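Local coordinates for protein uricase (Arthrobacter globiformis, PDB 6OE8) that catalyses the oxidation of urate by molecular oxygen to 5-hydroxyisourate and hydrogen peroxide, the first step of urate degradation to (S)-allantoin, working as a homotetramer, at residues T158-I163 and H316-N321; D224-S229 and H261-E266; S270-H275 and Y300-A305. The protein carries 2 engineered substitutions. All coordinates share one frame; numbering follows the deposited sequence.

Interaction 1: residues T158-I163 and H316-N321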
# COMPACT_ATOMS: atom_id res chain seq x y z
N THR A 158 -19.68 0.20 0.88
CA THR A 158 -19.58 0.71 -0.48
C THR A 158 -20.98 0.90 -1.06
O THR A 158 -21.92 0.22 -0.66
CB THR A 158 -18.80 -0.23 -1.42
OG1 THR A 158 -19.47 -1.49 -1.51
CG2 THR A 158 -17.38 -0.45 -0.88
N ALA A 159 -21.07 1.78 -2.05
CA ALA A 159 -22.30 1.96 -2.82
C ALA A 159 -21.92 2.33 -4.25
O ALA A 159 -20.99 3.11 -4.46
CB ALA A 159 -23.20 3.03 -2.20
N VAL A 160 -22.58 1.71 -5.22
CA VAL A 160 -22.39 2.02 -6.63
C VAL A 160 -23.76 2.23 -7.26
O VAL A 160 -24.61 1.34 -7.21
CB VAL A 160 -21.62 0.92 -7.37
CG1 VAL A 160 -21.51 1.25 -8.84
CG2 VAL A 160 -20.22 0.72 -6.74
N LEU A 161 -23.96 3.38 -7.89
CA LEU A 161 -25.21 3.72 -8.55
C LEU A 161 -24.92 3.90 -10.03
O LEU A 161 -23.97 4.61 -10.40
CB LEU A 161 -25.80 5.02 -7.99
CG LEU A 161 -26.78 5.75 -8.90
CD1 LEU A 161 -28.05 4.96 -9.04
CD2 LEU A 161 -27.06 7.16 -8.40
N GLU A 162 -25.70 3.23 -10.88
CA GLU A 162 -25.58 3.42 -12.32
C GLU A 162 -26.93 3.85 -12.86
O GLU A 162 -27.96 3.23 -12.55
CB GLU A 162 -25.07 2.16 -13.02
CG GLU A 162 -23.58 2.26 -13.33
CD GLU A 162 -23.07 1.13 -14.19
OE1 GLU A 162 -23.88 0.55 -14.94
OE2 GLU A 162 -21.84 0.85 -14.15
N ILE A 163 -26.94 4.94 -13.62
CA ILE A 163 -28.16 5.43 -14.25
C ILE A 163 -28.02 5.19 -15.74
O ILE A 163 -26.97 5.49 -16.33
CB ILE A 163 -28.43 6.91 -13.96
CG1 ILE A 163 -28.68 7.12 -12.47
CG2 ILE A 163 -29.63 7.41 -14.78
CD1 ILE A 163 -28.86 8.57 -12.08
N HIS A 316 -27.08 -8.15 -15.11
CA HIS A 316 -27.31 -6.71 -15.06
C HIS A 316 -26.05 -5.97 -15.51
O HIS A 316 -24.93 -6.34 -15.12
CB HIS A 316 -27.73 -6.24 -13.67
CG HIS A 316 -28.32 -4.86 -13.67
ND1 HIS A 316 -27.57 -3.73 -13.87
CD2 HIS A 316 -29.61 -4.45 -13.58
CE1 HIS A 316 -28.36 -2.67 -13.85
NE2 HIS A 316 -29.61 -3.08 -13.68
N PRO A 317 -26.20 -4.93 -16.34
CA PRO A 317 -25.01 -4.21 -16.84
C PRO A 317 -24.12 -3.59 -15.77
O PRO A 317 -22.93 -3.39 -16.04
CB PRO A 317 -25.63 -3.13 -17.73
CG PRO A 317 -26.94 -3.70 -18.17
CD PRO A 317 -27.44 -4.48 -16.99
N ILE A 318 -24.63 -3.32 -14.57
CA ILE A 318 -23.82 -2.62 -13.57
C ILE A 318 -22.60 -3.45 -13.18
O ILE A 318 -21.48 -2.91 -13.04
CB ILE A 318 -24.70 -2.26 -12.35
CG1 ILE A 318 -24.01 -1.26 -11.40
CG2 ILE A 318 -25.21 -3.51 -11.63
CD1 ILE A 318 -24.96 -0.65 -10.39
N TRP A 319 -22.74 -4.77 -13.21
CA TRP A 319 -21.63 -5.64 -12.82
C TRP A 319 -20.48 -5.56 -13.81
O TRP A 319 -19.35 -5.92 -13.44
CB TRP A 319 -22.09 -7.09 -12.69
CG TRP A 319 -23.14 -7.31 -11.65
CD1 TRP A 319 -24.44 -7.68 -11.85
CD2 TRP A 319 -23.00 -7.11 -10.24
NE1 TRP A 319 -25.10 -7.77 -10.64
CE2 TRP A 319 -24.24 -7.42 -9.64
CE3 TRP A 319 -21.93 -6.71 -9.43
CZ2 TRP A 319 -24.43 -7.34 -8.26
CZ3 TRP A 319 -22.13 -6.64 -8.06
CH2 TRP A 319 -23.37 -6.95 -7.49
N SER A 320 -20.74 -5.09 -15.04
CA SER A 320 -19.65 -5.05 -16.00
C SER A 320 -18.57 -4.07 -15.59
O SER A 320 -17.41 -4.25 -15.98
CB SER A 320 -20.18 -4.70 -17.39
OG SER A 320 -21.06 -5.71 -17.85
N ASN A 321 -18.91 -3.03 -14.83
CA ASN A 321 -17.89 -2.05 -14.45
C ASN A 321 -17.75 -1.91 -12.94
O ASN A 321 -17.14 -0.94 -12.46
CB ASN A 321 -18.12 -0.72 -15.15
CG ASN A 321 -18.05 -0.85 -16.67
OD1 ASN A 321 -16.97 -1.13 -17.23
ND2 ASN A 321 -19.18 -0.70 -17.34
O HOH W 1 -20.35 -0.49 -12.26
O HOH W 2 -21.48 -1.11 -15.92

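Interaction 2: residues D224-S229 and H261-E266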
# COMPACT_ATOMS: atom_id res chain seq x y z
N ASP A 224 -29.58 2.07 5.41
CA ASP A 224 -28.75 1.78 6.57
C ASP A 224 -29.21 0.52 7.29
O ASP A 224 -28.38 -0.30 7.72
CB ASP A 224 -28.73 2.97 7.55
CG ASP A 224 -28.00 4.18 7.01
OD1 ASP A 224 -27.17 4.01 6.08
OD2 ASP A 224 -28.18 5.29 7.56
N ALA A 225 -30.52 0.31 7.37
CA ALA A 225 -31.02 -0.85 8.09
C ALA A 225 -30.72 -2.13 7.32
O ALA A 225 -30.35 -3.14 7.91
CB ALA A 225 -32.52 -0.71 8.36
N VAL A 226 -30.83 -2.08 5.99
CA VAL A 226 -30.50 -3.25 5.20
C VAL A 226 -29.00 -3.53 5.26
O VAL A 226 -28.58 -4.69 5.31
CB VAL A 226 -30.99 -3.10 3.75
CG1 VAL A 226 -30.54 -4.29 2.93
CG2 VAL A 226 -32.52 -2.96 3.71
N TYR A 227 -28.17 -2.50 5.26
CA TYR A 227 -26.73 -2.75 5.41
C TYR A 227 -26.44 -3.47 6.73
O TYR A 227 -25.73 -4.49 6.75
CB TYR A 227 -25.94 -1.44 5.37
CG TYR A 227 -24.43 -1.63 5.55
CD1 TYR A 227 -23.63 -2.10 4.52
CD2 TYR A 227 -23.83 -1.41 6.78
CE1 TYR A 227 -22.27 -2.30 4.68
CE2 TYR A 227 -22.46 -1.62 6.97
CZ TYR A 227 -21.69 -2.06 5.92
OH TYR A 227 -20.34 -2.26 6.09
N ALA A 228 -27.02 -2.99 7.83
CA ALA A 228 -26.78 -3.63 9.12
C ALA A 228 -27.29 -5.07 9.14
O ALA A 228 -26.60 -5.99 9.63
CB ALA A 228 -27.43 -2.82 10.24
N SER A 229 -28.46 -5.30 8.54
CA SER A 229 -29.03 -6.65 8.48
C SER A 229 -28.16 -7.59 7.67
O SER A 229 -27.88 -8.72 8.10
CB SER A 229 -30.44 -6.60 7.89
OG SER A 229 -30.95 -7.91 7.77
N HIS A 261 -34.48 -10.72 2.32
CA HIS A 261 -34.57 -9.37 1.77
C HIS A 261 -35.19 -9.38 0.39
O HIS A 261 -34.48 -9.53 -0.62
CB HIS A 261 -33.20 -8.70 1.75
CG HIS A 261 -32.68 -8.35 3.10
ND1 HIS A 261 -33.12 -7.24 3.80
CD2 HIS A 261 -31.78 -8.97 3.91
CE1 HIS A 261 -32.50 -7.19 4.97
NE2 HIS A 261 -31.69 -8.23 5.06
N PRO A 262 -36.51 -9.18 0.29
CA PRO A 262 -37.17 -9.15 -1.02
C PRO A 262 -36.64 -8.07 -1.93
O PRO A 262 -36.73 -8.21 -3.16
CB PRO A 262 -38.65 -8.90 -0.66
CG PRO A 262 -38.79 -9.37 0.77
CD PRO A 262 -37.47 -9.03 1.41
N GLU A 263 -36.09 -7.00 -1.37
CA GLU A 263 -35.62 -5.87 -2.16
C GLU A 263 -34.28 -6.13 -2.82
O GLU A 263 -33.84 -5.29 -3.62
CB GLU A 263 -35.54 -4.61 -1.28
CG GLU A 263 -34.40 -4.63 -0.26
CD GLU A 263 -34.76 -5.34 1.04
OE1 GLU A 263 -35.78 -6.05 1.10
OE2 GLU A 263 -34.00 -5.18 2.02
N ILE A 264 -33.66 -7.28 -2.57
CA ILE A 264 -32.37 -7.64 -3.16
C ILE A 264 -32.59 -8.76 -4.17
O ILE A 264 -33.19 -9.79 -3.85
CB ILE A 264 -31.38 -8.08 -2.06
CG1 ILE A 264 -31.09 -6.92 -1.11
CG2 ILE A 264 -30.10 -8.65 -2.68
CD1 ILE A 264 -30.28 -7.32 0.12
N ASP A 265 -32.08 -8.56 -5.40
CA ASP A 265 -32.19 -9.57 -6.44
C ASP A 265 -31.05 -10.58 -6.41
O ASP A 265 -31.27 -11.76 -6.75
CB ASP A 265 -32.17 -8.93 -7.83
CG ASP A 265 -33.57 -8.62 -8.37
OD1 ASP A 265 -34.57 -8.86 -7.66
OD2 ASP A 265 -33.65 -8.17 -9.54
N GLU A 266 -29.88 -10.18 -5.95
CA GLU A 266 -28.69 -11.02 -6.05
C GLU A 266 -27.57 -10.42 -5.23
O GLU A 266 -27.53 -9.20 -4.99
CB GLU A 266 -28.22 -11.20 -7.50
CG GLU A 266 -27.94 -9.88 -8.20
CD GLU A 266 -27.33 -10.05 -9.59
OE1 GLU A 266 -26.98 -11.20 -9.95
OE2 GLU A 266 -27.26 -9.05 -10.34

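Interaction 3: residues S270-H275 and Y300-A305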
# COMPACT_ATOMS: atom_id res chain seq x y z
N SER A 270 -16.68 -12.30 -3.25
CA SER A 270 -15.33 -12.68 -3.63
C SER A 270 -14.57 -12.92 -2.34
O SER A 270 -14.25 -11.97 -1.63
CB SER A 270 -14.66 -11.59 -4.46
OG SER A 270 -13.32 -11.95 -4.75
N LEU A 271 -14.28 -14.18 -2.04
CA LEU A 271 -13.71 -14.56 -0.75
C LEU A 271 -12.35 -15.19 -0.95
O LEU A 271 -12.25 -16.29 -1.53
CB LEU A 271 -14.65 -15.54 -0.04
CG LEU A 271 -16.05 -15.00 0.30
CD1 LEU A 271 -16.88 -16.09 0.97
CD2 LEU A 271 -15.99 -13.74 1.15
N PRO A 272 -11.27 -14.53 -0.53
CA PRO A 272 -9.97 -15.21 -0.51
C PRO A 272 -9.93 -16.26 0.59
O PRO A 272 -10.51 -16.09 1.66
CB PRO A 272 -8.99 -14.07 -0.23
CG PRO A 272 -9.81 -13.04 0.50
CD PRO A 272 -11.18 -13.13 -0.10
N ASN A 273 -9.28 -17.37 0.28
CA ASN A 273 -8.97 -18.39 1.26
C ASN A 273 -7.55 -18.07 1.71
O ASN A 273 -6.58 -18.32 0.98
CB ASN A 273 -9.11 -19.80 0.68
CG ASN A 273 -9.14 -20.88 1.76
OD1 ASN A 273 -9.01 -20.60 2.95
ND2 ASN A 273 -9.33 -22.13 1.34
N LYS A 274 -7.46 -17.41 2.87
CA LYS A 274 -6.25 -16.86 3.49
C LYS A 274 -5.59 -17.99 4.29
O LYS A 274 -5.95 -18.24 5.44
CB LYS A 274 -6.60 -15.69 4.40
CG LYS A 274 -7.28 -14.50 3.70
CD LYS A 274 -7.83 -13.46 4.70
CE LYS A 274 -6.75 -12.59 5.34
NZ LYS A 274 -6.16 -11.63 4.36
N HIS A 275 -4.61 -18.65 3.68
CA HIS A 275 -4.18 -19.95 4.19
C HIS A 275 -3.42 -19.82 5.51
O HIS A 275 -2.59 -18.92 5.68
CB HIS A 275 -3.33 -20.67 3.15
CG HIS A 275 -4.09 -20.98 1.89
ND1 HIS A 275 -5.09 -21.92 1.85
CD2 HIS A 275 -3.97 -20.49 0.63
CE1 HIS A 275 -5.58 -21.98 0.62
NE2 HIS A 275 -4.92 -21.13 -0.14
N TYR A 300 -3.16 -17.41 -2.59
CA TYR A 300 -4.35 -17.61 -1.78
C TYR A 300 -5.49 -18.09 -2.65
O TYR A 300 -5.55 -17.76 -3.84
CB TYR A 300 -4.74 -16.32 -1.02
CG TYR A 300 -4.90 -15.10 -1.91
CD1 TYR A 300 -3.82 -14.27 -2.17
CD2 TYR A 300 -6.13 -14.79 -2.51
CE1 TYR A 300 -3.94 -13.16 -2.97
CE2 TYR A 300 -6.26 -13.67 -3.33
CZ TYR A 300 -5.17 -12.86 -3.56
OH TYR A 300 -5.27 -11.75 -4.36
N GLY A 301 -6.37 -18.89 -2.07
CA GLY A 301 -7.57 -19.28 -2.79
C GLY A 301 -8.43 -18.06 -3.08
O GLY A 301 -8.40 -17.09 -2.33
N LEU A 302 -9.16 -18.08 -4.19
CA LEU A 302 -10.04 -16.95 -4.52
C LEU A 302 -11.33 -17.57 -5.03
O LEU A 302 -11.39 -18.01 -6.19
CB LEU A 302 -9.42 -16.00 -5.53
CG LEU A 302 -10.23 -14.72 -5.78
CD1 LEU A 302 -10.48 -13.96 -4.46
CD2 LEU A 302 -9.55 -13.79 -6.79
N ILE A 303 -12.33 -17.67 -4.15
CA ILE A 303 -13.60 -18.32 -4.42
C ILE A 303 -14.66 -17.24 -4.65
O ILE A 303 -14.91 -16.41 -3.76
CB ILE A 303 -13.99 -19.26 -3.27
CG1 ILE A 303 -12.74 -19.97 -2.69
CG2 ILE A 303 -14.97 -20.28 -3.74
CD1 ILE A 303 -11.83 -20.67 -3.71
N GLU A 304 -15.28 -17.23 -5.84
CA GLU A 304 -16.20 -16.15 -6.19
C GLU A 304 -17.53 -16.71 -6.67
O GLU A 304 -17.56 -17.66 -7.47
CB GLU A 304 -15.54 -15.23 -7.23
CG GLU A 304 -14.15 -14.74 -6.74
CD GLU A 304 -13.49 -13.68 -7.63
OE1 GLU A 304 -13.11 -14.03 -8.77
OE2 GLU A 304 -13.31 -12.53 -7.17
N ALA A 305 -18.63 -16.14 -6.18
CA ALA A 305 -19.93 -16.66 -6.60
C ALA A 305 -21.03 -15.61 -6.54
O ALA A 305 -20.95 -14.63 -5.79
CB ALA A 305 -20.38 -17.87 -5.75

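Interaction 1: residues T158-I163 and H316-N321
I318 lies over one face of the E162 carboxylate, its CG1 3.8 Å from E162 CD. The other flat groups belong to the turn itself: the H316 ring carries P317 CD on one face and receives I318 N at its edge, in plane, in a nearly straight bond to ND1 (3.0 Å, 168°). With I318 CG1 anti to the backbone N (chi1 -168°), the rest of the chain runs toward the strand, where CD1 ends 3.9 Å from E162 CB and 4.2 Å from V160 CG1. An isoleucine suits this place because its two branches part: CG1-CD1 covers the methylenes of E162 and reaches V160, while CG2 rests over one face of W319, toward the ring's rim. No direct hydrogen bond joins the segments; water does it. One water donates to E162 OE2 and to I318 O, each at 2.8 Å, and a second accepts from N321 ND2 (2.7 Å) while lying close to E162 OE2 and P317 O. The buried E162 charge is met by a salt bridge to R73. The arrangement is that of a C-terminal tail laid on one face of the antiparallel T-fold sheet, whose other face packs L161 against helix 109-123.

Interaction 2: residues D224-S229 and H261-E266
V226 projects from its helix toward the carboxylate of E263 and the ring of H261. Its CB is 4.0 Å from E263 OE2. Beyond it, CG1, placed anti to the backbone N (chi1 176°), lies over one face of H261 and reaches I264 CD1 at 4.1 Å; CG2 ends close to E263 OE2, at 3.2 Å. A compact branched residue thus touches three partners without needing length. The imidazole is held at both nitrogens: NE2 shares a 2.8 Å hydrogen bond with S229 OG, one turn further on, and ND1 donates to E263 OE2 (2.9 Å), bent to 139° and tilted from the ring plane. E263 manages this because its chain folds back at chi2, so that OE2 is met on its syn side, though well out of the carboxylate plane. The two bonds would fix the ring's rotation, and the carboxylate would probably favour a proton on ND1. P262, its phi restrained by the ring, suits the second position of the type I turn from H261 to I264, and I264 packs on V257 and I258. Such a turn, leading from the second of two helices back into the sheet while packing on the first, belongs to the ββααββ pattern of the T-fold.

Interaction 3: residues S270-H275 and Y300-A305
S270 and E304 face each other across two neighbouring antiparallel strands, the last pair in the C-terminal half of the uricase T-fold. On one face of this ladder stand S270, P272, L302 and E304; on the other L271, N273 and I303, of which I303 packs on helix 246-260 and touches Q247, a urate-binding residue. L271 and I303 form a hydrogen-bonded pair, with L271 N to I303 O at 2.9 Å (170°) and a matching bond in return; both side chains leave on the same face. P272, lacking an N-H, falls opposite L302 in a non-hydrogen-bonded pair, where none is required. Its CB lies 3.7 Å from Y300 CD2, meeting that ring obliquely, while L302 CD1 turns back to within 3.5 Å of S270 OG. The Y300 hydroxyl goes on to E48 of a neighbouring subunit, whose strand continues the sheet beside 300-305. Next along, N273 N donates to G301 O (2.8 Å), from above the carbonyl plane rather than along a lone pair. With no side chain on G301, N273 CB can settle 3.8 Å from G301 CA, in a rung whose return bond is weak. The N273 amide, near R204 of the urate site, is probably a urate ligand, as in related enzymes; H275, two residues on, is probably part of the charge relay system. The N273 carbonyl O lies 3.4 Å above one face of the H275 ring, toward its rim. At the far end the extended chain of E304 is long enough to carry its carboxylate to the hydroxyl of S270 on the same face; OE1 is bound by Q71 and Q43 of the neighbouring subunit, and OE2 accepts a very short hydrogen bond of 2.5 Å from S270 OG.

All three contacts reach the same antiparallel sheet, but they use it differently. Interactions 1 and 2 are buried tertiary packing away from the annotated sites: the first lays the C-terminal tail on the sheet through an isoleucine, a charged glutamate and bridging water, the second joins a helix to the turn before strand 264-278 through a histidine hydrogen-bonded at both ring nitrogens. Interaction 3 is strand pairing proper, partly buried, carrying a probable urate ligand and a probable charge-relay histidine to a subunit interface. Interactions 2 and 3 share strand 264-278, and W319 NE1 of interaction 1 meets E266 OE2 of interaction 2 in a probable hydrogen bond. Interaction 1 encloses both others along the chain.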